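Local coordinates for SIRV coat protein (Sulfolobus islandicus rudivirus 1 variant YNP, PDB 3F2E) that probably helps build the viral coat of a rod-shaped archaeal virus, its C-terminal domain folding as a four-helix bundle, at residues P50-V53 / N54-G58; D75-T78 / D79-G83. All coordinates share one frame; numbering follows the deposited sequence.

Interaction 1: residues P50-V53 / N54-G58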
loop_
_atom_site.group_PDB
_atom_site.type_symbol
_atom_site.label_atom_id
_atom_site.label_comp_id
_atom_site.label_asym_id
_atom_site.label_seq_id
_atom_site.Cartn_x
_atom_site.Cartn_y
_atom_site.Cartn_z
ATOM N N PRO A 50 12.291 11.428 -0.557
ATOM C CA PRO A 50 11.769 11.603 0.804
ATOM C C PRO A 50 10.299 12.058 0.856
ATOM O O PRO A 50 9.598 11.702 1.807
ATOM C CB PRO A 50 12.703 12.661 1.403
ATOM C CG PRO A 50 14.018 12.422 0.681
ATOM C CD PRO A 50 13.593 12.101 -0.742
ATOM N N ALA A 51 9.832 12.825 -0.127
ATOM C CA ALA A 51 8.419 13.225 -0.117
ATOM C C ALA A 51 7.491 12.004 -0.216
ATOM O O ALA A 51 6.514 11.888 0.525
ATOM C CB ALA A 51 8.125 14.235 -1.234
ATOM N N LEU A 52 7.810 11.088 -1.123
ATOM C CA LEU A 52 7.024 9.866 -1.271
ATOM C C LEU A 52 7.080 9.036 0.014
ATOM O O LEU A 52 6.063 8.508 0.459
ATOM C CB LEU A 52 7.530 9.042 -2.456
ATOM C CG LEU A 52 6.830 7.701 -2.682
ATOM C CD1 LEU A 52 5.351 7.912 -2.980
ATOM C CD2 LEU A 52 7.511 6.939 -3.814
ATOM N N VAL A 53 8.271 8.922 0.605
ATOM C CA VAL A 53 8.431 8.188 1.865
ATOM C C VAL A 53 7.609 8.819 3.001
ATOM O O VAL A 53 6.998 8.104 3.797
ATOM C CB VAL A 53 9.929 8.055 2.254
ATOM C CG1 VAL A 53 10.085 7.419 3.634
ATOM C CG2 VAL A 53 10.670 7.246 1.189
ATOM N N ASN A 54 7.586 10.153 3.069
ATOM C CA ASN A 54 6.699 10.848 4.006
ATOM C C ASN A 54 5.246 10.413 3.807
ATOM O O ASN A 54 4.559 10.036 4.761
ATOM C CB ASN A 54 6.785 12.371 3.826
ATOM C CG ASN A 54 8.012 12.983 4.494
ATOM O OD1 ASN A 54 8.586 13.953 3.990
ATOM N ND2 ASN A 54 8.406 12.432 5.625
ATOM N N MET A 55 4.784 10.479 2.563
ATOM C CA MET A 55 3.402 10.137 2.239
ATOM C C MET A 55 3.083 8.695 2.629
ATOM O O MET A 55 2.056 8.428 3.254
ATOM C CB MET A 55 3.143 10.363 0.746
ATOM C CG MET A 55 1.687 10.293 0.315
ATOM S SD MET A 55 0.666 11.615 1.020
ATOM C CE MET A 55 -0.454 10.613 1.961
ATOM N N ILE A 56 3.964 7.768 2.265
ATOM C CA ILE A 56 3.733 6.361 2.577
ATOM C C ILE A 56 3.738 6.101 4.085
ATOM O O ILE A 56 2.843 5.426 4.607
ATOM C CB ILE A 56 4.734 5.446 1.840
ATOM C CG1 ILE A 56 4.485 5.536 0.331
ATOM C CG2 ILE A 56 4.590 4.010 2.315
ATOM C CD1 ILE A 56 5.545 4.848 -0.519
ATOM N N ASN A 57 4.722 6.655 4.791
ATOM C CA ASN A 57 4.773 6.522 6.243
ATOM C C ASN A 57 3.501 7.066 6.912
ATOM O O ASN A 57 2.969 6.458 7.849
ATOM C CB ASN A 57 6.018 7.216 6.810
ATOM C CG ASN A 57 7.281 6.379 6.659
ATOM O OD1 ASN A 57 7.221 5.153 6.544
ATOM N ND2 ASN A 57 8.439 7.042 6.669
ATOM N N GLY A 58 3.019 8.210 6.429
ATOM C CA GLY A 58 1.797 8.810 6.956
ATOM C C GLY A 58 0.576 7.933 6.719
ATOM O O GLY A 58 -0.227 7.713 7.632
#
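Leu52 and Ile56, one helical turn apart, make the apolar side-chain contact of this segment pair: CD1 of Ile56 lies 3.8 Å from the branch carbon CG of Leu52 and almost as near the Leu52 CD1 methyl, the two chains crossing at a slant. The torsions aim them at each other. Leu52 carries CG opposite its own nitrogen (chi1 177°), whereas Ile56 sets CG1 beside its nitrogen (chi1 -66°) and so runs its ethyl arm back toward Leu52, with CG1 3.4 Å from Leu52 O. On another face, Val53 and Asn57 lie side by side and point the same way; the Val53 CG1 methyl is 3.5 Å from Asn57 ND2, alongside the amide. Behind both pairs stands the regular i to i+4 backbone bonding of an alpha helix in its first turns: Asn54 N to Pro50 O at 2.8 Å, Ile56 N to Leu52 O at 2.9 Å, with Met55 and Asn57 bonded likewise to Ala51 and Val53. Pro50 has no N-H, which costs nothing in a first turn, where amides have no helix carbonyl four residues back to bond. The stretch opens helix 50-67: Leu52 rests on Ala42 and Leu43 of helix 29-46, Met55 also reaches Ala42, and Ile56 faces helix 71-82.

Interaction 2: residues D75-T78 / D79-G83; sequences DAVT and DIITG
Thr78 O is gripped twice by Thr82, by its backbone N and by its hydroxyl OG1, each at 2.9 Å. The amide approaches close to the line of the carbonyl, whereas OG1 comes in 45° above the carbonyl plane, so the two donors share one oxygen from different directions. A chi1 of 74° places OG1 between the Thr82 nitrogen and carbonyl carbon, folded back over the preceding turn. The same OG1 also accepts from Ser84 N, while Thr78 OG1 bonds to Leu74 O, one turn earlier. Val77 and Ile81 run alongside each other, Val77 CG1 3.8 Å from Ile81 CD1; Val77 packs on Phe35 and Ile81 on Ala40, both of helix 29-46. A water donates to Ala76 O at 2.8 Å, giving Ala76 O a second donor beside Ile80 N; its bond to Asp79 OD2 is weak. Asp75 OD1 makes a salt bridge to Lys60 of helix 50-67. After Thr82 the chain leaves the helix at Gly83, whose positive phi (101°) suits a residue without CB, while Gly83 N still bonds Asp79 O at 2.8 Å: a helix C-terminus at which a glycine with positive phi ends the helical run, here closing the last helix of a four-helix bundle.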
loop_
_atom_site.group_PDB
_atom_site.type_symbol
_atom_site.label_atom_id
_atom_site.label_comp_id
_atom_site.label_asym_id
_atom_site.label_seq_id
_atom_site.Cartn_x
_atom_site.Cartn_y
_atom_site.Cartn_z
ATOM N N ASP A 75 3.086 -3.229 4.513
ATOM C CA ASP A 75 4.446 -3.305 3.972
ATOM C C ASP A 75 4.480 -4.125 2.678
ATOM O O ASP A 75 5.108 -3.736 1.695
ATOM C CB ASP A 75 5.416 -3.920 4.988
ATOM C CG ASP A 75 5.773 -2.967 6.114
ATOM O OD1 ASP A 75 5.402 -1.773 6.044
ATOM O OD2 ASP A 75 6.438 -3.419 7.072
ATOM N N ALA A 76 3.800 -5.268 2.688
ATOM C CA ALA A 76 3.764 -6.137 1.510
ATOM C C ALA A 76 3.108 -5.463 0.297
ATOM O O ALA A 76 3.571 -5.612 -0.837
ATOM C CB ALA A 76 3.062 -7.445 1.845
ATOM N N VAL A 77 2.025 -4.730 0.544
ATOM C CA VAL A 77 1.357 -3.964 -0.504
ATOM C C VAL A 77 2.263 -2.846 -1.037
ATOM O O VAL A 77 2.365 -2.633 -2.246
ATOM C CB VAL A 77 0.015 -3.382 0.007
ATOM C CG1 VAL A 77 -0.542 -2.349 -0.964
ATOM C CG2 VAL A 77 -0.992 -4.515 0.246
ATOM N N THR A 78 2.934 -2.142 -0.129
ATOM C CA THR A 78 3.878 -1.101 -0.534
ATOM C C THR A 78 4.973 -1.699 -1.421
ATOM O O THR A 78 5.357 -1.126 -2.446
ATOM C CB THR A 78 4.504 -0.412 0.693
ATOM O OG1 THR A 78 3.461 0.128 1.525
ATOM C CG2 THR A 78 5.448 0.712 0.255
ATOM N N ASP A 79 5.449 -2.875 -1.033
ATOM C CA ASP A 79 6.514 -3.544 -1.765
ATOM C C ASP A 79 6.119 -3.924 -3.196
ATOM O O ASP A 79 6.896 -3.732 -4.137
ATOM C CB ASP A 79 6.969 -4.798 -1.023
ATOM C CG ASP A 79 8.076 -5.525 -1.765
ATOM O OD1 ASP A 79 9.216 -5.009 -1.780
ATOM O OD2 ASP A 79 7.797 -6.594 -2.359
ATOM N N ILE A 80 4.920 -4.475 -3.365
ATOM C CA ILE A 80 4.522 -4.960 -4.689
ATOM C C ILE A 80 4.231 -3.790 -5.635
ATOM O O ILE A 80 4.399 -3.898 -6.848
ATOM C CB ILE A 80 3.344 -5.978 -4.610
ATOM C CG1 ILE A 80 3.293 -6.832 -5.882
ATOM C CG2 ILE A 80 2.017 -5.280 -4.350
ATOM C CD1 ILE A 80 2.449 -8.090 -5.751
ATOM N N ILE A 81 3.834 -2.654 -5.069
ATOM C CA ILE A 81 3.550 -1.471 -5.875
ATOM C C ILE A 81 4.793 -0.640 -6.222
ATOM O O ILE A 81 4.948 -0.202 -7.369
ATOM C CB ILE A 81 2.481 -0.577 -5.204
ATOM C CG1 ILE A 81 1.155 -1.333 -5.103
ATOM C CG2 ILE A 81 2.289 0.715 -5.998
ATOM C CD1 ILE A 81 0.102 -0.624 -4.258
ATOM N N THR A 82 5.685 -0.448 -5.251
ATOM C CA THR A 82 6.843 0.439 -5.424
ATOM C C THR A 82 8.187 -0.263 -5.615
ATOM O O THR A 82 9.137 0.346 -6.111
ATOM C CB THR A 82 7.013 1.396 -4.221
ATOM O OG1 THR A 82 7.531 0.670 -3.099
ATOM C CG2 THR A 82 5.693 2.044 -3.854
ATOM N N GLY A 83 8.276 -1.523 -5.193
ATOM C CA GLY A 83 9.530 -2.260 -5.229
ATOM C C GLY A 83 10.252 -2.356 -3.890
ATOM O O GLY A 83 11.250 -3.073 -3.764
HETATM O O HOH W 1 4.891 -8.036 -1.446
#

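Overall arrangement
Interaction 1 occupies the start of helix 50-67 and interaction 2 the end of helix 71-82, so the two come in series along the chain, on consecutive helices. In each, local contacts along the helix leave apolar side chains available to the neighbouring helices. Their centres lie about 13 Å apart, with interaction 1 near the periphery, about 12 Å from the centre of the chain, and interaction 2 deeper, at about 6 Å. They meet directly where Ile56 CG2 packs against Thr78 CG2 at 4.0 Å. Both also lean on helix 29-46, so that helix 29-46 is a common neighbour of both within the single C-terminal domain of the coat protein.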